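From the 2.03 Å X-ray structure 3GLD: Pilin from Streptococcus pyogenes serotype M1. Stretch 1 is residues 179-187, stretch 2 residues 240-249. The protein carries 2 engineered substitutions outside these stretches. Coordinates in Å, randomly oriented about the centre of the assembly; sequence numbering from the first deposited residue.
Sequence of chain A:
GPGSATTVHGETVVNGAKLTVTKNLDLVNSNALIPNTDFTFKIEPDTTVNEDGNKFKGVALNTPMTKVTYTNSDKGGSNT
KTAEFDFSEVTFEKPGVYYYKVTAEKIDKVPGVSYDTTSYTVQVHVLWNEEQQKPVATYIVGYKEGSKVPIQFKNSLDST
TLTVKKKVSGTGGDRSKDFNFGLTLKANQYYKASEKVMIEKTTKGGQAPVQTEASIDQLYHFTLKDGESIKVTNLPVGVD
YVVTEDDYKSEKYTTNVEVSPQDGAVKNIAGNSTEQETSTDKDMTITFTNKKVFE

Stretch 1 179-187: FNFGLTLKA
Stretch 2 (240-249) DYVVTEDDYK

A tyrosine hydroxyl does the work of a backbone carbonyl where this β-ladder runs out: N180 N donates to Y248 OH at 2.8 Å, although Y248 lies beyond the end of its own strand. A side chain can thus supply the acceptor for one backbone NH, while the neighbouring carbonyl keeps its main-chain partner. The ladder itself is regular. The strand of stretch 1, which starts at F179, runs antiparallel to strand 240-245, their directions 165° apart and axes 4.7 Å at closest approach, with extended backbones (phi/psi −125/120 at T184, −134/136 at V242).

In register, G182 faces T244 and T184 faces V242 as hydrogen-bonded pairs: G182 N to T244 O is 2.8 Å, T244 N to G182 O 3.0 Å, and T184 N to V242 O and V242 N to T184 O are both 3.1 Å. K186 N to D240 O (3.0 Å) and D246 N to N180 O (2.9 Å) continue the series. Between them, F181–E245, L183–V243 and L185–Y241 form non-hydrogen-bonded pairs, with CA atoms 4.2, 4.7 and 4.5 Å apart.

Those three pairs share one buried face. L183 (t, p) sets CD1 4.0 Å from V243 (t) CG2, and L185 (m, t) sets CD2 3.7 Å from Y241 (p) CB; the branched chains of L183, L185 and V243 suit this packing. E245 (t, t) lays CG over the F181 (m) ring, 4.1 Å from its centroid, so its methylenes serve as apolar surface while OE1 is satisfied elsewhere in the structure.

T184 (m), V242 (t) and T244 (p) occupy the other, partly exposed face, where G182 has no side chain and water 1 joins T184 OG1 (2.9 Å) to V242 O (3.1 Å). K186 (m, p, t, m) sets CD 3.9 Å from Y241 CA and NZ 3.6 Å from V242 CG2.

At the Y248 end, F179 (m) turns its edge to the face of Y248 (m), planes at 75°, with CD1 3.7 Å from Y248 CD2. N180 (m) adds ND2 to D246 (m) OD2 at 3.2 Å. Altogether 749 Å² is buried.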

# COMPACT_ATOMS: atom_id res chain seq x y z
N PHE A 179 33.98 5.69 -7.65
CA PHE A 179 33.53 4.79 -8.69
C PHE A 179 32.15 5.26 -9.14
O PHE A 179 31.33 5.59 -8.29
CB PHE A 179 33.48 3.36 -8.16
CG PHE A 179 34.83 2.79 -7.79
CD1 PHE A 179 35.45 1.89 -8.63
CD2 PHE A 179 35.45 3.14 -6.59
CE1 PHE A 179 36.69 1.35 -8.31
CE2 PHE A 179 36.70 2.62 -6.27
CZ PHE A 179 37.33 1.73 -7.13
N ASN A 180 31.92 5.29 -10.45
CA ASN A 180 30.64 5.72 -11.03
C ASN A 180 29.59 4.60 -11.06
O ASN A 180 29.90 3.46 -11.38
CB ASN A 180 30.82 6.22 -12.45
CG ASN A 180 31.52 7.57 -12.54
OD1 ASN A 180 31.48 8.38 -11.61
ND2 ASN A 180 32.16 7.81 -13.67
N PHE A 181 28.34 4.96 -10.79
CA PHE A 181 27.26 3.98 -10.79
C PHE A 181 26.01 4.55 -11.48
O PHE A 181 25.82 5.78 -11.51
CB PHE A 181 26.86 3.62 -9.36
CG PHE A 181 27.91 2.84 -8.58
CD1 PHE A 181 27.89 1.45 -8.56
CD2 PHE A 181 28.85 3.51 -7.78
CE1 PHE A 181 28.84 0.72 -7.82
CE2 PHE A 181 29.81 2.79 -7.03
CZ PHE A 181 29.79 1.39 -7.04
N GLY A 182 25.17 3.66 -12.01
CA GLY A 182 23.83 4.01 -12.48
C GLY A 182 22.80 3.09 -11.82
O GLY A 182 23.06 1.90 -11.62
N LEU A 183 21.65 3.67 -11.44
CA LEU A 183 20.53 2.91 -10.92
C LEU A 183 19.32 3.26 -11.77
O LEU A 183 19.01 4.44 -11.97
CB LEU A 183 20.22 3.26 -9.45
CG LEU A 183 18.81 2.95 -8.88
CD1 LEU A 183 18.68 1.46 -8.56
CD2 LEU A 183 18.60 3.77 -7.63
N THR A 184 18.65 2.23 -12.28
CA THR A 184 17.38 2.42 -13.00
C THR A 184 16.30 1.56 -12.36
O THR A 184 16.44 0.35 -12.25
CB THR A 184 17.52 2.05 -14.47
OG1 THR A 184 18.67 2.70 -15.01
CG2 THR A 184 16.27 2.47 -15.26
N LEU A 185 15.26 2.24 -11.88
CA LEU A 185 14.02 1.59 -11.45
C LEU A 185 13.01 1.65 -12.62
O LEU A 185 12.89 2.68 -13.30
CB LEU A 185 13.48 2.31 -10.23
CG LEU A 185 14.48 2.69 -9.12
CD1 LEU A 185 13.86 3.69 -8.20
CD2 LEU A 185 14.96 1.49 -8.34
N LYS A 186 12.31 0.54 -12.85
CA LYS A 186 11.41 0.41 -14.00
C LYS A 186 9.95 0.61 -13.60
O LYS A 186 9.50 0.10 -12.58
CB LYS A 186 11.57 -0.96 -14.67
CG LYS A 186 12.91 -1.18 -15.38
CD LYS A 186 14.06 -1.36 -14.40
CE LYS A 186 15.40 -1.20 -15.08
NZ LYS A 186 15.59 -2.22 -16.16
N ALA A 187 9.22 1.35 -14.43
CA ALA A 187 7.79 1.56 -14.22
C ALA A 187 7.01 0.25 -14.32
O ALA A 187 7.41 -0.67 -15.02
CB ALA A 187 7.25 2.59 -15.23
N ASP A 240 11.01 -3.64 -10.54
CA ASP A 240 12.25 -4.13 -11.14
C ASP A 240 13.32 -3.06 -11.13
O ASP A 240 13.01 -1.86 -11.22
CB ASP A 240 12.03 -4.60 -12.58
CG ASP A 240 11.12 -5.80 -12.66
OD1 ASP A 240 10.68 -6.29 -11.60
OD2 ASP A 240 10.84 -6.26 -13.77
N TYR A 241 14.57 -3.48 -11.01
CA TYR A 241 15.67 -2.53 -11.06
C TYR A 241 16.98 -3.19 -11.48
O TYR A 241 17.13 -4.41 -11.41
CB TYR A 241 15.81 -1.79 -9.71
CG TYR A 241 16.23 -2.67 -8.56
CD1 TYR A 241 17.58 -2.91 -8.30
CD2 TYR A 241 15.27 -3.27 -7.73
CE1 TYR A 241 17.97 -3.74 -7.25
CE2 TYR A 241 15.64 -4.08 -6.69
CZ TYR A 241 17.00 -4.32 -6.45
OH TYR A 241 17.37 -5.12 -5.41
N VAL A 242 17.91 -2.35 -11.93
CA VAL A 242 19.27 -2.76 -12.26
C VAL A 242 20.20 -1.73 -11.65
O VAL A 242 19.95 -0.51 -11.74
CB VAL A 242 19.51 -2.78 -13.79
CG1 VAL A 242 20.90 -3.38 -14.11
CG2 VAL A 242 18.44 -3.58 -14.53
N VAL A 243 21.27 -2.21 -11.02
CA VAL A 243 22.37 -1.36 -10.58
C VAL A 243 23.64 -1.75 -11.32
O VAL A 243 24.00 -2.93 -11.37
CB VAL A 243 22.67 -1.49 -9.07
CG1 VAL A 243 23.66 -0.41 -8.64
CG2 VAL A 243 21.37 -1.42 -8.24
N THR A 244 24.33 -0.77 -11.90
CA THR A 244 25.58 -1.05 -12.59
C THR A 244 26.65 -0.03 -12.21
O THR A 244 26.38 1.17 -12.11
CB THR A 244 25.41 -1.00 -14.12
OG1 THR A 244 25.35 0.37 -14.52
CG2 THR A 244 24.18 -1.70 -14.59
N GLU A 245 27.87 -0.52 -12.03
CA GLU A 245 29.04 0.34 -11.90
C GLU A 245 29.71 0.49 -13.27
O GLU A 245 29.67 -0.44 -14.07
CB GLU A 245 30.00 -0.34 -10.93
CG GLU A 245 31.30 0.41 -10.64
CD GLU A 245 32.21 -0.38 -9.71
OE1 GLU A 245 31.83 -0.67 -8.56
OE2 GLU A 245 33.33 -0.71 -10.12
N ASP A 246 30.34 1.64 -13.55
CA ASP A 246 31.22 1.76 -14.73
C ASP A 246 32.29 0.66 -14.76
O ASP A 246 32.57 0.01 -13.75
CB ASP A 246 31.94 3.13 -14.77
CG ASP A 246 31.06 4.23 -15.35
OD1 ASP A 246 29.87 3.98 -15.58
OD2 ASP A 246 31.58 5.35 -15.56
N ASP A 247 32.89 0.46 -15.92
CA ASP A 247 33.91 -0.55 -16.11
C ASP A 247 35.27 0.06 -15.76
O ASP A 247 35.67 1.11 -16.29
CB ASP A 247 33.88 -1.03 -17.57
CG ASP A 247 34.77 -2.24 -17.82
OD1 ASP A 247 35.69 -2.52 -17.01
OD2 ASP A 247 34.55 -2.91 -18.85
N TYR A 248 35.98 -0.59 -14.84
CA TYR A 248 37.28 -0.09 -14.40
C TYR A 248 38.45 -1.03 -14.67
O TYR A 248 39.52 -0.88 -14.06
CB TYR A 248 37.23 0.32 -12.92
CG TYR A 248 36.41 1.56 -12.70
CD1 TYR A 248 36.94 2.82 -12.96
CD2 TYR A 248 35.09 1.48 -12.25
CE1 TYR A 248 36.18 3.98 -12.78
CE2 TYR A 248 34.32 2.64 -12.06
CZ TYR A 248 34.88 3.88 -12.32
OH TYR A 248 34.15 5.04 -12.14
N LYS A 249 38.25 -1.98 -15.58
CA LYS A 249 39.29 -2.96 -15.94
C LYS A 249 40.58 -2.32 -16.53
O LYS A 249 41.68 -2.71 -16.16
CB LYS A 249 38.74 -4.03 -16.89
CG LYS A 249 37.75 -4.97 -16.23
CD LYS A 249 37.66 -6.30 -16.97
CE LYS A 249 36.24 -6.87 -16.91
NZ LYS A 249 36.21 -8.36 -16.97
O HOH W 1 20.92 1.03 -14.28
O HOH W 2 8.92 -2.42 -12.18